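Local structure of peptidoglycan-recognition protein LB (Drosophila melanogaster, 7NSZ) at residues Ser21-Arg26 and Met89-Arg94; Phe68-Leu71 and Asn76-Gly79; Phe80-Gly85 and Lys133-Phe138. The protein hydrolyses the amide bond between N-acetylmuramoyl and L-alanine in bacterial peptidoglycan, using a zinc ion, and probably acts as a scavenger in Drosophila innate immunity. The protein carries 1 engineered substitution. All blocks are in the same frame, centred on the assembly; numbering follows the deposited sequence.

Interaction 1 of 3, residues Ser21-Arg26 and Met89-Arg94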
loop_
_atom_site.group_PDB
_atom_site.type_symbol
_atom_site.label_atom_id
_atom_site.label_comp_id
_atom_site.label_asym_id
_atom_site.label_seq_id
_atom_site.Cartn_x
_atom_site.Cartn_y
_atom_site.Cartn_z
ATOM N N SER A 21 8.933 13.953 -3.029
ATOM C CA SER A 21 9.641 14.859 -3.990
ATOM C C SER A 21 10.433 14.016 -4.994
ATOM O O SER A 21 10.506 14.380 -6.181
ATOM C CB SER A 21 10.498 15.864 -3.278
ATOM O OG SER A 21 11.431 15.216 -2.450
ATOM N N ASP A 22 10.926 12.878 -4.555
ATOM C CA ASP A 22 11.692 11.954 -5.422
ATOM C C ASP A 22 10.861 11.534 -6.617
ATOM O O ASP A 22 11.470 11.313 -7.671
ATOM C CB ASP A 22 12.231 10.734 -4.671
ATOM C CG ASP A 22 13.374 10.978 -3.704
ATOM O OD1 ASP A 22 14.094 12.040 -3.865
ATOM O OD2 ASP A 22 13.611 10.101 -2.840
ATOM N N TRP A 23 9.541 11.359 -6.509
ATOM C CA TRP A 23 8.709 10.941 -7.657
ATOM C C TRP A 23 7.926 12.107 -8.232
ATOM O O TRP A 23 7.086 11.886 -9.056
ATOM C CB TRP A 23 7.860 9.688 -7.333
ATOM C CG TRP A 23 6.917 9.741 -6.155
ATOM C CD1 TRP A 23 7.185 9.281 -4.893
ATOM C CD2 TRP A 23 5.532 10.109 -6.182
ATOM N NE1 TRP A 23 6.052 9.358 -4.124
ATOM C CE2 TRP A 23 5.041 9.903 -4.861
ATOM C CE3 TRP A 23 4.669 10.626 -7.153
ATOM C CZ2 TRP A 23 3.711 10.140 -4.539
ATOM C CZ3 TRP A 23 3.368 10.898 -6.795
ATOM C CH2 TRP A 23 2.894 10.616 -5.517
ATOM N N GLY A 24 8.170 13.319 -7.733
ATOM C CA GLY A 24 7.547 14.524 -8.305
ATOM C C GLY A 24 6.084 14.673 -7.922
ATOM O O GLY A 24 5.291 15.193 -8.737
ATOM N N ALA A 25 5.720 14.282 -6.700
ATOM C CA ALA A 25 4.336 14.331 -6.214
ATOM C C ALA A 25 3.862 15.781 -6.189
ATOM O O ALA A 25 4.649 16.642 -5.820
ATOM C CB ALA A 25 4.270 13.752 -4.832
ATOM N N ARG A 26 2.601 15.976 -6.444
ATOM C CA ARG A 26 1.878 17.217 -6.111
ATOM C C ARG A 26 1.694 17.241 -4.595
ATOM O O ARG A 26 1.611 16.118 -3.985
ATOM C CB ARG A 26 0.526 17.151 -6.828
ATOM C CG ARG A 26 -0.441 18.332 -6.715
ATOM C CD ARG A 26 -1.696 18.134 -7.561
ATOM N NE ARG A 26 -1.299 17.846 -8.923
ATOM C CZ ARG A 26 -1.369 16.694 -9.586
ATOM N NH1 ARG A 26 -1.951 15.609 -9.128
ATOM N NH2 ARG A 26 -0.832 16.630 -10.794
ATOM N N MET A 89 11.717 -0.653 -5.559
ATOM C CA MET A 89 11.769 0.537 -4.694
ATOM C C MET A 89 10.429 0.728 -4.006
ATOM O O MET A 89 9.350 0.297 -4.471
ATOM C CB MET A 89 12.122 1.761 -5.536
ATOM C CG MET A 89 13.466 1.661 -6.146
ATOM S SD MET A 89 14.865 1.554 -5.000
ATOM C CE MET A 89 15.711 0.209 -5.825
ATOM N N ILE A 90 10.469 1.455 -2.878
ATOM C CA ILE A 90 9.265 1.858 -2.133
ATOM C C ILE A 90 9.074 3.352 -2.325
ATOM O O ILE A 90 10.039 4.109 -2.170
ATOM C CB ILE A 90 9.404 1.497 -0.664
ATOM C CG1 ILE A 90 9.705 0.018 -0.503
ATOM C CG2 ILE A 90 8.161 1.936 0.141
ATOM C CD1 ILE A 90 10.349 -0.355 0.736
ATOM N N TYR A 91 7.846 3.762 -2.620
ATOM C CA TYR A 91 7.494 5.147 -2.904
ATOM C C TYR A 91 6.599 5.669 -1.792
ATOM O O TYR A 91 5.502 5.106 -1.551
ATOM C CB TYR A 91 6.823 5.216 -4.269
ATOM C CG TYR A 91 7.745 4.899 -5.409
ATOM C CD1 TYR A 91 8.024 3.593 -5.796
ATOM C CD2 TYR A 91 8.423 5.919 -6.028
ATOM C CE1 TYR A 91 8.949 3.307 -6.792
ATOM C CE2 TYR A 91 9.353 5.663 -7.019
ATOM C CZ TYR A 91 9.590 4.352 -7.433
ATOM O OH TYR A 91 10.527 4.104 -8.399
ATOM N N THR A 92 6.950 6.768 -1.144
ATOM C CA THR A 92 6.129 7.378 -0.103
ATOM C C THR A 92 4.873 7.911 -0.757
ATOM O O THR A 92 4.932 8.747 -1.677
ATOM C CB THR A 92 6.853 8.493 0.637
ATOM O OG1 THR A 92 8.044 7.909 1.189
ATOM C CG2 THR A 92 6.016 9.082 1.756
ATOM N N GLY A 93 3.703 7.483 -0.265
ATOM C CA GLY A 93 2.392 8.059 -0.580
ATOM C C GLY A 93 1.987 9.024 0.520
ATOM O O GLY A 93 2.743 9.966 0.814
ATOM N N ARG A 94 0.880 8.770 1.185
ATOM C CA ARG A 94 0.529 9.599 2.362
ATOM C C ARG A 94 1.502 9.380 3.496
ATOM O O ARG A 94 1.613 10.279 4.357
ATOM C CB ARG A 94 -0.889 9.298 2.811
ATOM C CG ARG A 94 -1.914 9.599 1.746
ATOM C CD ARG A 94 -3.326 9.762 2.246
ATOM N NE ARG A 94 -4.271 9.839 1.162
ATOM C CZ ARG A 94 -5.505 10.289 1.246
ATOM N NH1 ARG A 94 -6.040 10.482 2.448
ATOM N NH2 ARG A 94 -6.185 10.462 0.145
#

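Interaction 2 of 3, residues Phe68-Leu71 and Asn76-Gly79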
loop_
_atom_site.group_PDB
_atom_site.type_symbol
_atom_site.label_atom_id
_atom_site.label_comp_id
_atom_site.label_asym_id
_atom_site.label_seq_id
_atom_site.Cartn_x
_atom_site.Cartn_y
_atom_site.Cartn_z
ATOM N N PHE A 68 -5.115 10.455 -10.879
ATOM C CA PHE A 68 -6.449 9.818 -10.867
ATOM C C PHE A 68 -7.167 10.135 -9.574
ATOM O O PHE A 68 -8.324 10.603 -9.595
ATOM C CB PHE A 68 -6.277 8.326 -11.060
ATOM C CG PHE A 68 -7.565 7.531 -11.126
ATOM C CD1 PHE A 68 -8.608 7.912 -11.964
ATOM C CD2 PHE A 68 -7.713 6.371 -10.386
ATOM C CE1 PHE A 68 -9.774 7.157 -12.031
ATOM C CE2 PHE A 68 -8.869 5.601 -10.464
ATOM C CZ PHE A 68 -9.891 6.006 -11.289
ATOM N N HIS A 69 -6.530 9.961 -8.437
ATOM C CA HIS A 69 -7.108 10.186 -7.102
ATOM C C HIS A 69 -7.442 11.657 -6.851
ATOM O O HIS A 69 -8.585 11.904 -6.435
ATOM C CB HIS A 69 -6.196 9.535 -6.095
ATOM C CG HIS A 69 -6.143 8.054 -6.174
ATOM N ND1 HIS A 69 -5.380 7.294 -5.318
ATOM C CD2 HIS A 69 -6.802 7.221 -6.978
ATOM C CE1 HIS A 69 -5.554 6.047 -5.630
ATOM N NE2 HIS A 69 -6.442 5.925 -6.617
ATOM N N GLN A 70 -6.508 12.552 -7.071
ATOM C CA GLN A 70 -6.757 13.997 -6.767
ATOM C C GLN A 70 -7.645 14.612 -7.860
ATOM O O GLN A 70 -8.594 15.334 -7.485
ATOM C CB GLN A 70 -5.441 14.756 -6.683
ATOM C CG GLN A 70 -4.629 14.483 -5.421
ATOM C CD GLN A 70 -3.367 15.302 -5.394
ATOM O OE1 GLN A 70 -2.651 15.373 -6.392
ATOM N NE2 GLN A 70 -3.077 15.902 -4.258
ATOM N N LEU A 71 -7.388 14.335 -9.128
ATOM C CA LEU A 71 -7.940 15.175 -10.251
ATOM C C LEU A 71 -9.147 14.506 -10.900
ATOM O O LEU A 71 -9.954 15.262 -11.464
ATOM C CB LEU A 71 -6.879 15.424 -11.317
ATOM C CG LEU A 71 -5.553 15.969 -10.819
ATOM C CD1 LEU A 71 -4.628 16.144 -12.001
ATOM C CD2 LEU A 71 -5.738 17.271 -10.014
ATOM N N ASN A 76 -7.912 14.035 -1.507
ATOM C CA ASN A 76 -6.890 14.987 -1.037
ATOM C C ASN A 76 -5.507 14.638 -1.579
ATOM O O ASN A 76 -4.612 15.484 -1.569
ATOM C CB ASN A 76 -6.793 15.020 0.482
ATOM C CG ASN A 76 -8.008 15.648 1.127
ATOM O OD1 ASN A 76 -8.271 15.411 2.316
ATOM N ND2 ASN A 76 -8.751 16.442 0.371
ATOM N N ASP A 77 -5.278 13.372 -1.902
ATOM C CA ASP A 77 -3.955 12.804 -2.237
ATOM C C ASP A 77 -4.157 11.428 -2.847
ATOM O O ASP A 77 -5.260 10.878 -2.790
ATOM C CB ASP A 77 -3.043 12.724 -1.022
ATOM C CG ASP A 77 -1.560 12.627 -1.296
ATOM O OD1 ASP A 77 -1.176 12.828 -2.500
ATOM O OD2 ASP A 77 -0.821 12.425 -0.318
ATOM N N ILE A 78 -3.094 10.892 -3.420
ATOM C CA ILE A 78 -3.031 9.433 -3.653
ATOM C C ILE A 78 -3.572 8.710 -2.418
ATOM O O ILE A 78 -3.279 9.094 -1.298
ATOM C CB ILE A 78 -1.600 8.973 -3.975
ATOM C CG1 ILE A 78 -1.637 7.564 -4.568
ATOM C CG2 ILE A 78 -0.641 9.138 -2.826
ATOM C CD1 ILE A 78 -0.311 7.100 -5.121
ATOM N N GLY A 79 -4.429 7.719 -2.616
ATOM C CA GLY A 79 -5.123 7.118 -1.445
ATOM C C GLY A 79 -4.251 6.212 -0.564
ATOM O O GLY A 79 -4.641 5.957 0.557
#

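Interaction 3 of 3, residues Phe80-Gly85 and Lys133-Phe138. Engineered in segment 80-85: Phe80 (natural residue Tyr).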
loop_
_atom_site.group_PDB
_atom_site.type_symbol
_atom_site.label_atom_id
_atom_site.label_comp_id
_atom_site.label_asym_id
_atom_site.label_seq_id
_atom_site.Cartn_x
_atom_site.Cartn_y
_atom_site.Cartn_z
ATOM N N PHE A 80 -3.137 5.737 -1.076
ATOM C CA PHE A 80 -2.285 4.735 -0.410
ATOM C C PHE A 80 -1.241 5.393 0.482
ATOM O O PHE A 80 -0.731 6.514 0.200
ATOM C CB PHE A 80 -1.611 3.876 -1.481
ATOM C CG PHE A 80 -2.591 3.222 -2.410
ATOM C CD1 PHE A 80 -3.462 2.230 -1.941
ATOM C CD2 PHE A 80 -2.645 3.544 -3.751
ATOM C CE1 PHE A 80 -4.374 1.608 -2.786
ATOM C CE2 PHE A 80 -3.536 2.914 -4.590
ATOM C CZ PHE A 80 -4.436 1.969 -4.096
ATOM N N SER A 81 -0.816 4.662 1.472
ATOM C CA SER A 81 0.286 5.091 2.370
ATOM C C SER A 81 1.620 5.031 1.639
ATOM O O SER A 81 2.474 5.936 1.774
ATOM C CB SER A 81 0.332 4.243 3.586
ATOM O OG SER A 81 -0.947 4.120 4.229
ATOM N N PHE A 82 1.820 3.924 0.906
ATOM C CA PHE A 82 3.086 3.626 0.197
ATOM C C PHE A 82 2.799 2.842 -1.077
ATOM O O PHE A 82 1.788 2.080 -1.107
ATOM C CB PHE A 82 4.079 2.797 1.030
ATOM C CG PHE A 82 4.572 3.533 2.246
ATOM C CD1 PHE A 82 3.935 3.402 3.444
ATOM C CD2 PHE A 82 5.676 4.348 2.193
ATOM C CE1 PHE A 82 4.321 4.136 4.549
ATOM C CE2 PHE A 82 6.064 5.104 3.304
ATOM C CZ PHE A 82 5.392 4.960 4.482
ATOM N N GLY A 83 3.608 2.996 -2.100
ATOM C CA GLY A 83 3.581 2.142 -3.286
ATOM C C GLY A 83 4.870 1.396 -3.419
ATOM O O GLY A 83 5.940 1.821 -2.919
ATOM N N ILE A 84 4.798 0.264 -4.096
ATOM C CA ILE A 84 5.944 -0.612 -4.408
ATOM C C ILE A 84 6.044 -0.775 -5.914
ATOM O O ILE A 84 5.045 -1.183 -6.561
ATOM C CB ILE A 84 5.774 -1.981 -3.745
ATOM C CG1 ILE A 84 5.406 -1.932 -2.268
ATOM C CG2 ILE A 84 6.997 -2.851 -4.008
ATOM C CD1 ILE A 84 6.431 -1.471 -1.425
ATOM N N GLY A 85 7.204 -0.479 -6.474
ATOM C CA GLY A 85 7.411 -0.665 -7.916
ATOM C C GLY A 85 8.127 -1.984 -8.221
ATOM O O GLY A 85 8.749 -2.580 -7.359
ATOM N N LYS A 133 7.702 -6.538 2.359
ATOM C CA LYS A 133 8.026 -7.107 3.694
ATOM C C LYS A 133 9.033 -6.193 4.429
ATOM O O LYS A 133 8.849 -6.005 5.630
ATOM C CB LYS A 133 8.567 -8.527 3.582
ATOM C CG LYS A 133 7.575 -9.500 2.972
ATOM C CD LYS A 133 8.269 -10.850 2.687
ATOM C CE LYS A 133 7.386 -11.877 2.015
ATOM N NZ LYS A 133 8.100 -13.161 1.795
ATOM N N ASN A 134 9.985 -5.639 3.689
ATOM C CA ASN A 134 10.993 -4.743 4.308
ATOM C C ASN A 134 10.332 -3.454 4.820
ATOM O O ASN A 134 10.591 -2.981 5.940
ATOM C CB ASN A 134 12.104 -4.438 3.319
ATOM C CG ASN A 134 12.995 -5.652 3.096
ATOM O OD1 ASN A 134 13.093 -6.524 3.962
ATOM N ND2 ASN A 134 13.620 -5.735 1.935
ATOM N N LEU A 135 9.373 -2.911 4.061
ATOM C CA LEU A 135 8.647 -1.716 4.523
ATOM C C LEU A 135 7.907 -2.010 5.825
ATOM O O LEU A 135 7.924 -1.201 6.748
ATOM C CB LEU A 135 7.687 -1.276 3.426
ATOM C CG LEU A 135 6.748 -0.142 3.779
ATOM C CD1 LEU A 135 7.475 1.143 4.178
ATOM C CD2 LEU A 135 5.768 0.117 2.661
ATOM N N ILE A 136 7.205 -3.138 5.886
ATOM C CA ILE A 136 6.457 -3.508 7.103
ATOM C C ILE A 136 7.437 -3.654 8.269
ATOM O O ILE A 136 7.173 -3.142 9.351
ATOM C CB ILE A 136 5.597 -4.753 6.842
ATOM C CG1 ILE A 136 4.541 -4.503 5.750
ATOM C CG2 ILE A 136 5.021 -5.242 8.165
ATOM C CD1 ILE A 136 3.928 -5.771 5.195
ATOM N N ALA A 137 8.521 -4.370 8.044
ATOM C CA ALA A 137 9.558 -4.602 9.074
ATOM C C ALA A 137 10.128 -3.266 9.570
ATOM O O ALA A 137 10.208 -3.056 10.792
ATOM C CB ALA A 137 10.670 -5.489 8.535
ATOM N N PHE A 138 10.384 -2.339 8.680
ATOM C CA PHE A 138 10.912 -0.994 9.031
ATOM C C PHE A 138 9.867 -0.214 9.833
ATOM O O PHE A 138 10.183 0.477 10.835
ATOM C CB PHE A 138 11.288 -0.194 7.785
#

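Interaction 1 of 3, residues Ser21-Arg26 and Met89-Arg94
Trp23 reaches from the loop after strand 17-18 to Tyr91 and Thr92 of strand 90-92, and so ties the N-terminal segment to the mixed sheet of this amidase/PGRP fold. At its start the side chain already meets the strand: CB of Trp23 lies 4.0 Å from CD2 of Tyr91. CG sits between the backbone N and the carbonyl carbon (chi1 57°), which turns the indole toward the strand. Trp23 CD1 then makes the nearest ring contact, 3.8 Å from Tyr91 CD2, while Trp23 NE1 donates a hydrogen bond to Thr92 O over 2.8 Å. The acceptor lies almost exactly in the indole plane, although the N-H is moderately bent and comes to the carbonyl tilted 26° from its plane. Farther out, CE2 and CZ2 of Trp23 both pass 3.4 Å from Thr92 O. Tryptophan suits the place because it joins a broad apolar surface to one directed N-H. The two rings form an offset edge-to-face pair with planes at 71°, the edge of Tyr91 turned toward the face of Trp23; the tyrosine hydroxyl is held elsewhere, by Asp87. Met62 and Gln66 of helix 55-72 also touch the indole, which therefore lies buried between helix and sheet. A leucine in place of Trp23 would probably leave Thr92 O without this donor and open a gap beside the Tyr91 ring edge. Within the loop itself, CB of Ala25 rests 3.4 Å above the indole plane of Trp23, toward the rim of one face.

Interaction 2 of 3, residues Phe68-Leu71 and Asn76-Gly79
Two hydrogen bonds join His69 and Gln70, near the C-terminal end of helix 55-72, to the loop that follows. In the first, Gly79 N donates to His69 ND1 at 2.9 Å with an N-H angle of 159°, coming from somewhat out of the imidazole plane. ND1 acts here as the acceptor, a role histidine can fill and which helps to fix the rotation of its ring. The second runs from Gln70 NE2 to Asn76 O at 3.1 Å and is nearly straight at 167°. Asn76 O lies close to the amide plane of Gln70, yet the amide nitrogen stands above the carbonyl plane, 43° out of it. Beyond CG the glutamine chain is extended, which carries the amide to the loop; its OE1 accepts from Arg26, and its NE2 has a second acceptor in Leu27 O.

Van der Waals contacts fill in between. Gln70 CG packs 3.7 Å from Asp77 CA, and His69 CB lies at the same distance from Asp77 O. CA of Ile78 meets the imidazole edge, 3.6 Å from ND1 of His69.

Charge enters from outside: Asp77 OD2 forms a salt bridge with Arg20. Side chains here bind backbone groups of a loop without regular structure, fastening a helix-to-strand connection that leads directly to Phe80, the engineered position near the zinc site of this amidase.

Interaction 3 of 3, residues Phe80-Gly85 and Lys133-Phe138
Between residues 80-85 and 133-138 the nearest CA atoms are those of Phe82 and Leu135, 8.8 Å apart, a spacing that side chains must bridge. Phe82 and Ile84, two positions apart on the strand, both point toward the helix, whereas a side chain at Gly83 would point away. Within 133-138 Leu135 alone reaches them; Met128 and Ala131, earlier in the same helix, also touch Ile84. The CG of Leu135 is anti to the backbone N (chi1 174°), and the fork sets CD1 over the ring centre and CD2 against the CB-CG root of Phe82, near Ile84. Leu135 CD1 stands 4.1 Å from the Phe82 ring centroid and only 4° off the normal, a CH-pi contact. Leu135 CD2 lies 3.6 Å from Phe82 CB and also approaches Ile84 CD1 at 4.4 Å. A branched leucine thus covers both ring and stem, while phenylalanine supplies a flat face to receive a methyl. Phe96 and Ile90 pack against both Phe82 and Leu135, extending the apolar layer between helix and sheet. With no hydrogen bond or charge between the segments, the contact depends on shape and burial, and its cohesion is probably mainly hydrophobic.

Interactions 1 and 3 meet in the sheet, where strands 82-84 and 90-92 are antiparallel neighbours: Tyr91 N lies 2.7 Å from Gly83 O, and Gly93 N 2.8 Å from Ser81 O. Helix 55-72 and helix 126-142 lie on opposite sides of this pair. Interaction 2, nested along the chain within the loop closed by interaction 1, is joined to it by two arginines, with Arg94 NE 2.8 Å from Ile78 O and Arg26 NH1 2.8 Å from Gln70 OE1. Interactions 2 and 3 touch near the active site, His69 CE1 being 3.9 Å from Phe80 CE2. The His69 side chain is about 9 Å from the zinc ion, which His44, His154 and Cys162 bind.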